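Local coordinates for bifunctional protein PutA (Bdellovibrio bacteriovorus, PDB 5UR2), which probably catalyses both steps of proline degradation to glutamate, oxidising proline with FAD and then glutamate semialdehyde with NAD+, at residues G650-A655 / N660-K665; T713-G718 / K962-P967. All coordinates share one frame; numbering follows the deposited sequence.

Interaction 1: G650-A655 / N660-K665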
ATOM      1  N   GLY B 650       3.421 -19.368   8.550  1.00 17.56           N
ATOM      2  CA  GLY B 650       3.385 -17.993   8.059  1.00 15.46           C
ATOM      3  C   GLY B 650       4.716 -17.541   7.469  1.00 19.13           C
ATOM      4  O   GLY B 650       4.760 -16.891   6.422  1.00 22.99           O
ATOM      5  N   MET B 651       5.821 -17.844   8.156  1.00 18.79           N
ATOM      6  CA  MET B 651       7.138 -17.494   7.623  1.00 18.51           C
ATOM      7  C   MET B 651       7.394 -18.216   6.303  1.00 17.29           C
ATOM      8  O   MET B 651       7.805 -17.598   5.313  1.00 13.92           O
ATOM      9  CB  MET B 651       8.235 -17.840   8.639  1.00 19.83           C
ATOM     10  CG  MET B 651       8.230 -17.030   9.940  1.00 23.72           C
ATOM     11  SD  MET B 651       9.332 -17.810  11.171  1.00 29.80           S
ATOM     12  CE  MET B 651       9.744 -16.428  12.221  1.00 34.99           C
ATOM     13  N   VAL B 652       7.109 -19.522   6.257  1.00 17.19           N
ATOM     14  CA  VAL B 652       7.432 -20.327   5.077  1.00 15.92           C
ATOM     15  C   VAL B 652       6.576 -19.915   3.881  1.00 21.30           C
ATOM     16  O   VAL B 652       7.083 -19.790   2.756  1.00 18.73           O
ATOM     17  CB  VAL B 652       7.278 -21.832   5.386  1.00 19.82           C
ATOM     18  CG1 VAL B 652       7.409 -22.674   4.103  1.00 17.54           C
ATOM     19  CG2 VAL B 652       8.335 -22.280   6.360  1.00 14.55           C
ATOM     20  N   THR B 653       5.258 -19.754   4.084  1.00 14.79           N
ATOM     21  CA  THR B 653       4.398 -19.429   2.947  1.00 13.65           C
ATOM     22  C   THR B 653       4.624 -18.001   2.472  1.00 17.36           C
ATOM     23  O   THR B 653       4.567 -17.733   1.262  1.00 19.90           O
ATOM     24  CB  THR B 653       2.916 -19.642   3.271  1.00 16.26           C
ATOM     25  OG1 THR B 653       2.542 -18.858   4.408  1.00 15.77           O
ATOM     26  CG2 THR B 653       2.619 -21.092   3.538  1.00 15.41           C
ATOM     27  N   ALA B 654       4.868 -17.064   3.396  1.00 14.56           N
ATOM     28  CA  ALA B 654       5.157 -15.698   2.963  1.00 17.87           C
ATOM     29  C   ALA B 654       6.405 -15.674   2.095  1.00 16.04           C
ATOM     30  O   ALA B 654       6.390 -15.133   0.986  1.00 17.25           O
ATOM     31  CB  ALA B 654       5.325 -14.758   4.161  1.00 13.78           C
ATOM     32  N   ALA B 655       7.478 -16.315   2.565  1.00 18.27           N
ATOM     33  CA  ALA B 655       8.720 -16.358   1.803  1.00 18.43           C
ATOM     34  C   ALA B 655       8.504 -17.030   0.453  1.00 20.36           C
ATOM     35  O   ALA B 655       8.904 -16.503  -0.588  1.00 21.62           O
ATOM     36  CB  ALA B 655       9.789 -17.105   2.599  1.00 19.02           C
ATOM     37  N   ASN B 660      10.529 -16.740  -3.122  1.00 14.36           N
ATOM     38  CA  ASN B 660      11.782 -17.201  -2.539  1.00 20.57           C
ATOM     39  C   ASN B 660      11.745 -18.705  -2.308  1.00 16.92           C
ATOM     40  O   ASN B 660      10.677 -19.320  -2.260  1.00 22.22           O
ATOM     41  CB  ASN B 660      12.059 -16.466  -1.232  1.00 20.63           C
ATOM     42  CG  ASN B 660      12.015 -14.960  -1.402  1.00 22.92           C
ATOM     43  OD1 ASN B 660      12.986 -14.347  -1.888  1.00 21.39           O
ATOM     44  ND2 ASN B 660      10.886 -14.350  -1.018  1.00 17.02           N
ATOM     45  N   THR B 661      12.922 -19.301  -2.162  1.00 17.07           N
ATOM     46  CA  THR B 661      12.993 -20.670  -1.660  1.00 18.37           C
ATOM     47  C   THR B 661      13.384 -20.633  -0.185  1.00 19.45           C
ATOM     48  O   THR B 661      13.793 -19.595   0.345  1.00 18.42           O
ATOM     49  CB  THR B 661      13.962 -21.530  -2.486  1.00 19.30           C
ATOM     50  OG1 THR B 661      15.279 -20.982  -2.436  1.00 19.22           O
ATOM     51  CG2 THR B 661      13.500 -21.570  -3.950  1.00 16.15           C
ATOM     52  N   VAL B 662      13.238 -21.777   0.484  1.00 19.80           N
ATOM     53  CA  VAL B 662      13.214 -21.821   1.944  1.00 17.06           C
ATOM     54  C   VAL B 662      14.022 -23.001   2.468  1.00 15.68           C
ATOM     55  O   VAL B 662      13.918 -24.118   1.955  1.00 16.30           O
ATOM     56  CB  VAL B 662      11.762 -21.923   2.465  1.00 15.39           C
ATOM     57  CG1 VAL B 662      11.762 -22.165   3.966  1.00 18.36           C
ATOM     58  CG2 VAL B 662      10.975 -20.671   2.113  1.00 20.01           C
ATOM     59  N   VAL B 663      14.828 -22.753   3.499  1.00 17.51           N
ATOM     60  CA  VAL B 663      15.335 -23.801   4.375  1.00 16.78           C
ATOM     61  C   VAL B 663      14.737 -23.521   5.747  1.00 20.83           C
ATOM     62  O   VAL B 663      15.020 -22.476   6.347  1.00 18.64           O
ATOM     63  CB  VAL B 663      16.862 -23.827   4.449  1.00 20.94           C
ATOM     64  CG1 VAL B 663      17.302 -24.962   5.389  1.00 17.12           C
ATOM     65  CG2 VAL B 663      17.468 -23.975   3.056  1.00 20.16           C
ATOM     66  N   MET B 664      13.890 -24.415   6.233  1.00 19.04           N
ATOM     67  CA  MET B 664      13.262 -24.208   7.529  1.00 21.87           C
ATOM     68  C   MET B 664      13.935 -25.104   8.565  1.00 25.20           C
ATOM     69  O   MET B 664      14.144 -26.300   8.329  1.00 16.83           O
ATOM     70  CB  MET B 664      11.751 -24.447   7.477  1.00 18.33           C
ATOM     71  CG  MET B 664      11.317 -25.834   7.032  1.00 25.43           C
ATOM     72  SD  MET B 664       9.548 -26.028   7.349  1.00 26.80           S
ATOM     73  CE  MET B 664       9.077 -27.188   6.092  1.00 23.98           C
ATOM     74  N   LYS B 665      14.312 -24.492   9.691  1.00 20.59           N
ATOM     75  CA  LYS B 665      14.958 -25.124  10.834  1.00 22.22           C
ATOM     76  C   LYS B 665      13.988 -25.038  12.004  1.00 24.31           C
ATOM     77  O   LYS B 665      13.967 -24.035  12.730  1.00 23.83           O
ATOM     78  CB  LYS B 665      16.273 -24.411  11.162  1.00 22.08           C
ATOM     79  CG  LYS B 665      17.368 -25.310  11.705  1.00 18.12           C
ATOM     80  CD  LYS B 665      16.979 -25.986  13.001  1.00 21.56           C
ATOM     81  CE  LYS B 665      16.915 -24.988  14.145  1.00 23.59           C
ATOM     82  NZ  LYS B 665      16.554 -25.628  15.446  1.00 26.82           N
TER
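Val652 and Ala655 of the helix lie over Asn660, Val662 and Met664 of the returning chain in a beta-alpha-beta crossover of the aldehyde dehydrogenase Rossmann fold. Helix and strand run nearly antiparallel, at 161° with 8.3 Å between the axes of the two short segments, a spacing bridged by small or branched apolar groups. Val652 meets Val662 at about a right angle. Its CG2, set anti to its own carbonyl carbon (chi1 172° for CG1), comes within 4.2 Å of Val662 CG1 and also reaches the sulfur of Met664. Met664 is flexible and unbranched; its chain, extended beyond CG, passes obliquely across Val652 and brings SD to CG2, with Ile691 and Phe693 of strand 691-693 as further neighbours. The other branch, Val662 CG2, is 3.8 Å from Ala655 CB; a single methyl suits the place where helix and strand converge. There Asn660, the residue leading into the strand, takes over. Ala655 O accepts from Asn660 N and also from its side-chain amide, while Asn660 OD1 takes the backbone N-H groups of Arg632 and Gly633. The amide nitrogen, Asn660 ND2, lies in the carbonyl plane on a lone pair of Ala655 O, 3.0 Å away, with an N-H...O angle of 153°.

Interaction 2: T713-G718 / K962-P967; sequences TIAFTG and KQYMEP
Tyr964 OH is hydrogen-bonded with Tyr960 OH, and Ala715 CB lies against it in van der Waals contact, 3.4 Å from Tyr964 OH. The Tyr964 ring leaves the 962-967 segment and extends along strand 711-717, meeting residues two apart on the same face of that strand. Near its root, Thr713 CG2 lies 4.2 Å from Tyr964 CD2; at its far end, Ala715 CB is 4.4 Å from Tyr964 CZ. Both methyls approach the ring obliquely. The ring gets there because Tyr964 CG stands anti to its own carbonyl carbon (chi1 -65°): the side chain sets out alongside the strand, and its far end, the hydroxyl, comes nearest, at Ala715 CB. Small residues suit the strand here: alanine makes way for the hydroxyl end, and the methyl of threonine packs beside the ring while its oxygen remains available for a polar partner. That partner is Arg632, whose NH1 bonds to Thr713 OG1 while its NE forms a salt bridge with Glu966 OE2, so one guanidinium ties the two segments together beside the apolar patch. Ala654 and Ala655 of helix 646-657 also touch the tyrosine, and Ile744 of the neighbouring strand does likewise. Ahead of the strand the backbone makes a turn, closed by Met965 N bonding to Lys962 O at 3.0 Å, which brings Tyr964 into position just before the chain straightens. The arrangement is that of the aldehyde dehydrogenase Rossmann domain: a parallel core strand is overlaid by the aromatic side chain of the C-terminal segment, whose strand 965-973 then pairs antiparallel with strand 623-638 of the same sheet.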
ATOM      1  N   THR B 713      17.587 -13.589   3.322  1.00 20.98           N
ATOM      2  CA  THR B 713      16.581 -13.150   4.265  1.00 18.96           C
ATOM      3  C   THR B 713      16.516 -14.155   5.404  1.00 22.00           C
ATOM      4  O   THR B 713      16.529 -15.369   5.164  1.00 23.50           O
ATOM      5  CB  THR B 713      15.233 -13.037   3.538  1.00 22.74           C
ATOM      6  OG1 THR B 713      15.414 -12.198   2.390  1.00 22.32           O
ATOM      7  CG2 THR B 713      14.135 -12.482   4.443  1.00 14.96           C
ATOM      8  N   ILE B 714      16.460 -13.655   6.636  1.00 20.35           N
ATOM      9  CA  ILE B 714      16.351 -14.502   7.826  1.00 24.89           C
ATOM     10  C   ILE B 714      15.078 -14.119   8.570  1.00 22.35           C
ATOM     11  O   ILE B 714      14.933 -12.967   8.995  1.00 19.22           O
ATOM     12  CB  ILE B 714      17.579 -14.357   8.741  1.00 16.34           C
ATOM     13  CG1 ILE B 714      18.856 -14.754   7.981  1.00 19.52           C
ATOM     14  CG2 ILE B 714      17.392 -15.198   9.985  1.00 17.16           C
ATOM     15  CD1 ILE B 714      20.156 -14.178   8.582  1.00 20.65           C
ATOM     16  N   ALA B 715      14.160 -15.074   8.734  1.00 17.74           N
ATOM     17  CA  ALA B 715      12.975 -14.884   9.565  1.00 16.96           C
ATOM     18  C   ALA B 715      13.169 -15.700  10.835  1.00 21.07           C
ATOM     19  O   ALA B 715      13.277 -16.931  10.780  1.00 23.75           O
ATOM     20  CB  ALA B 715      11.697 -15.298   8.831  1.00 15.96           C
ATOM     21  N   PHE B 716      13.259 -15.011  11.965  1.00 21.32           N
ATOM     22  CA  PHE B 716      13.501 -15.630  13.258  1.00 23.27           C
ATOM     23  C   PHE B 716      12.531 -15.067  14.268  1.00 19.95           C
ATOM     24  O   PHE B 716      12.409 -13.847  14.403  1.00 20.35           O
ATOM     25  CB  PHE B 716      14.929 -15.403  13.775  1.00 24.32           C
ATOM     26  CG  PHE B 716      15.068 -15.659  15.251  1.00 26.26           C
ATOM     27  CD1 PHE B 716      15.202 -16.953  15.740  1.00 29.14           C
ATOM     28  CD2 PHE B 716      15.024 -14.600  16.159  1.00 27.94           C
ATOM     29  CE1 PHE B 716      15.314 -17.194  17.107  1.00 33.35           C
ATOM     30  CE2 PHE B 716      15.125 -14.825  17.525  1.00 31.55           C
ATOM     31  CZ  PHE B 716      15.276 -16.128  18.002  1.00 37.40           C
ATOM     32  N   THR B 717      11.857 -15.952  14.982  1.00 24.42           N
ATOM     33  CA  THR B 717      11.028 -15.563  16.112  1.00 26.69           C
ATOM     34  C   THR B 717      11.421 -16.397  17.318  1.00 25.44           C
ATOM     35  O   THR B 717      11.414 -17.630  17.253  1.00 25.99           O
ATOM     36  CB  THR B 717       9.549 -15.717  15.787  1.00 30.12           C
ATOM     37  OG1 THR B 717       9.196 -14.732  14.806  1.00 29.92           O
ATOM     38  CG2 THR B 717       8.711 -15.541  17.043  1.00 29.26           C
ATOM     39  N   GLY B 718      11.779 -15.719  18.399  1.00 25.46           N
ATOM     40  CA  GLY B 718      12.302 -16.380  19.581  1.00 32.02           C
ATOM     41  C   GLY B 718      12.778 -15.359  20.593  1.00 36.73           C
ATOM     42  O   GLY B 718      12.230 -14.253  20.688  1.00 39.41           O
ATOM     43  N   LYS B 962       5.971  -7.736   1.827  1.00 17.61           N
ATOM     44  CA  LYS B 962       6.995  -6.950   1.137  1.00 22.59           C
ATOM     45  C   LYS B 962       8.385  -7.106   1.749  1.00 21.19           C
ATOM     46  O   LYS B 962       9.390  -6.887   1.052  1.00 19.55           O
ATOM     47  CB  LYS B 962       6.604  -5.470   1.135  1.00 18.62           C
ATOM     48  CG  LYS B 962       5.328  -5.166   0.327  1.00 18.62           C
ATOM     49  CD  LYS B 962       4.934  -3.713   0.508  1.00 21.32           C
ATOM     50  CE  LYS B 962       3.707  -3.373  -0.283  1.00 21.65           C
ATOM     51  NZ  LYS B 962       3.426  -1.915  -0.245  1.00 18.60           N
ATOM     52  N   GLN B 963       8.472  -7.467   3.029  1.00 16.53           N
ATOM     53  CA  GLN B 963       9.775  -7.697   3.659  1.00 17.74           C
ATOM     54  C   GLN B 963      10.532  -8.850   3.007  1.00 22.35           C
ATOM     55  O   GLN B 963      11.758  -8.939   3.148  1.00 21.65           O
ATOM     56  CB  GLN B 963       9.589  -7.987   5.149  1.00 14.41           C
ATOM     57  CG  GLN B 963       9.155  -6.796   5.995  1.00 29.54           C
ATOM     58  CD  GLN B 963      10.301  -5.840   6.246  1.00 39.20           C
ATOM     59  OE1 GLN B 963      10.531  -4.914   5.471  1.00 39.85           O
ATOM     60  NE2 GLN B 963      11.069  -6.101   7.302  1.00 38.27           N
ATOM     61  N   TYR B 964       9.818  -9.758   2.343  1.00 19.27           N
ATOM     62  CA  TYR B 964      10.414 -10.883   1.642  1.00 19.57           C
ATOM     63  C   TYR B 964      10.708 -10.568   0.180  1.00 17.07           C
ATOM     64  O   TYR B 964      11.049 -11.482  -0.575  1.00 14.51           O
ATOM     65  CB  TYR B 964       9.489 -12.107   1.733  1.00 13.98           C
ATOM     66  CG  TYR B 964       9.339 -12.621   3.149  1.00 19.01           C
ATOM     67  CD1 TYR B 964       8.385 -12.090   4.015  1.00 19.37           C
ATOM     68  CD2 TYR B 964      10.172 -13.625   3.623  1.00 20.56           C
ATOM     69  CE1 TYR B 964       8.257 -12.563   5.321  1.00 20.83           C
ATOM     70  CE2 TYR B 964      10.051 -14.110   4.903  1.00 25.89           C
ATOM     71  CZ  TYR B 964       9.097 -13.581   5.751  1.00 25.07           C
ATOM     72  OH  TYR B 964       9.023 -14.089   7.026  1.00 22.89           O
ATOM     73  N   MET B 965      10.612  -9.296  -0.220  1.00 16.11           N
ATOM     74  CA  MET B 965      10.729  -8.892  -1.615  1.00 20.61           C
ATOM     75  C   MET B 965      11.603  -7.648  -1.701  1.00 22.66           C
ATOM     76  O   MET B 965      11.992  -7.069  -0.684  1.00 21.86           O
ATOM     77  CB  MET B 965       9.336  -8.655  -2.247  1.00 14.82           C
ATOM     78  CG  MET B 965       8.500  -9.924  -2.255  1.00 21.03           C
ATOM     79  SD  MET B 965       6.925  -9.826  -3.145  1.00 26.48           S
ATOM     80  CE  MET B 965       6.154  -8.457  -2.312  1.00 15.09           C
ATOM     81  N   GLU B 966      11.965  -7.282  -2.936  1.00 19.91           N
ATOM     82  CA  GLU B 966      12.624  -6.037  -3.283  1.00 21.49           C
ATOM     83  C   GLU B 966      11.713  -5.216  -4.182  1.00 15.07           C
ATOM     84  O   GLU B 966      11.142  -5.753  -5.139  1.00 17.73           O
ATOM     85  CB  GLU B 966      13.969  -6.256  -4.018  1.00 18.07           C
ATOM     86  CG  GLU B 966      15.106  -6.787  -3.172  1.00 21.83           C
ATOM     87  CD  GLU B 966      15.583  -5.787  -2.169  1.00 27.26           C
ATOM     88  OE1 GLU B 966      15.567  -4.569  -2.491  1.00 27.17           O
ATOM     89  OE2 GLU B 966      15.965  -6.216  -1.053  1.00 28.20           O
ATOM     90  N   PRO B 967      11.581  -3.922  -3.925  1.00 16.79           N
ATOM     91  CA  PRO B 967      10.866  -3.059  -4.868  1.00 18.66           C
ATOM     92  C   PRO B 967      11.730  -2.797  -6.087  1.00 24.75           C
ATOM     93  O   PRO B 967      12.960  -2.737  -5.996  1.00 25.38           O
ATOM     94  CB  PRO B 967      10.659  -1.768  -4.069  1.00 16.30           C
ATOM     95  CG  PRO B 967      11.930  -1.712  -3.190  1.00 15.63           C
ATOM     96  CD  PRO B 967      12.223  -3.155  -2.828  1.00 15.38           C
TER

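The centres of interactions 1 and 2 lie 9 Å apart, and both reach the same mixed sheet, where strand 623-638 pairs with strands 661-665, 711-717 and 965-973. They meet directly at Tyr964: its carbonyl oxygen probably accepts a hydrogen bond from Asn660 ND2 at 2.9 Å, and its CD2 packs 3.6 Å from Ala655 CA. Asn660 therefore joins the last turn of helix 646-657, through Ala655 O, to segment 962-967. Interaction 2 is near the predicted active-site residue Glu746, whose side chain is about 9 Å from that of Ala715 and touches Thr717; interaction 1 is packing away from the annotated sites.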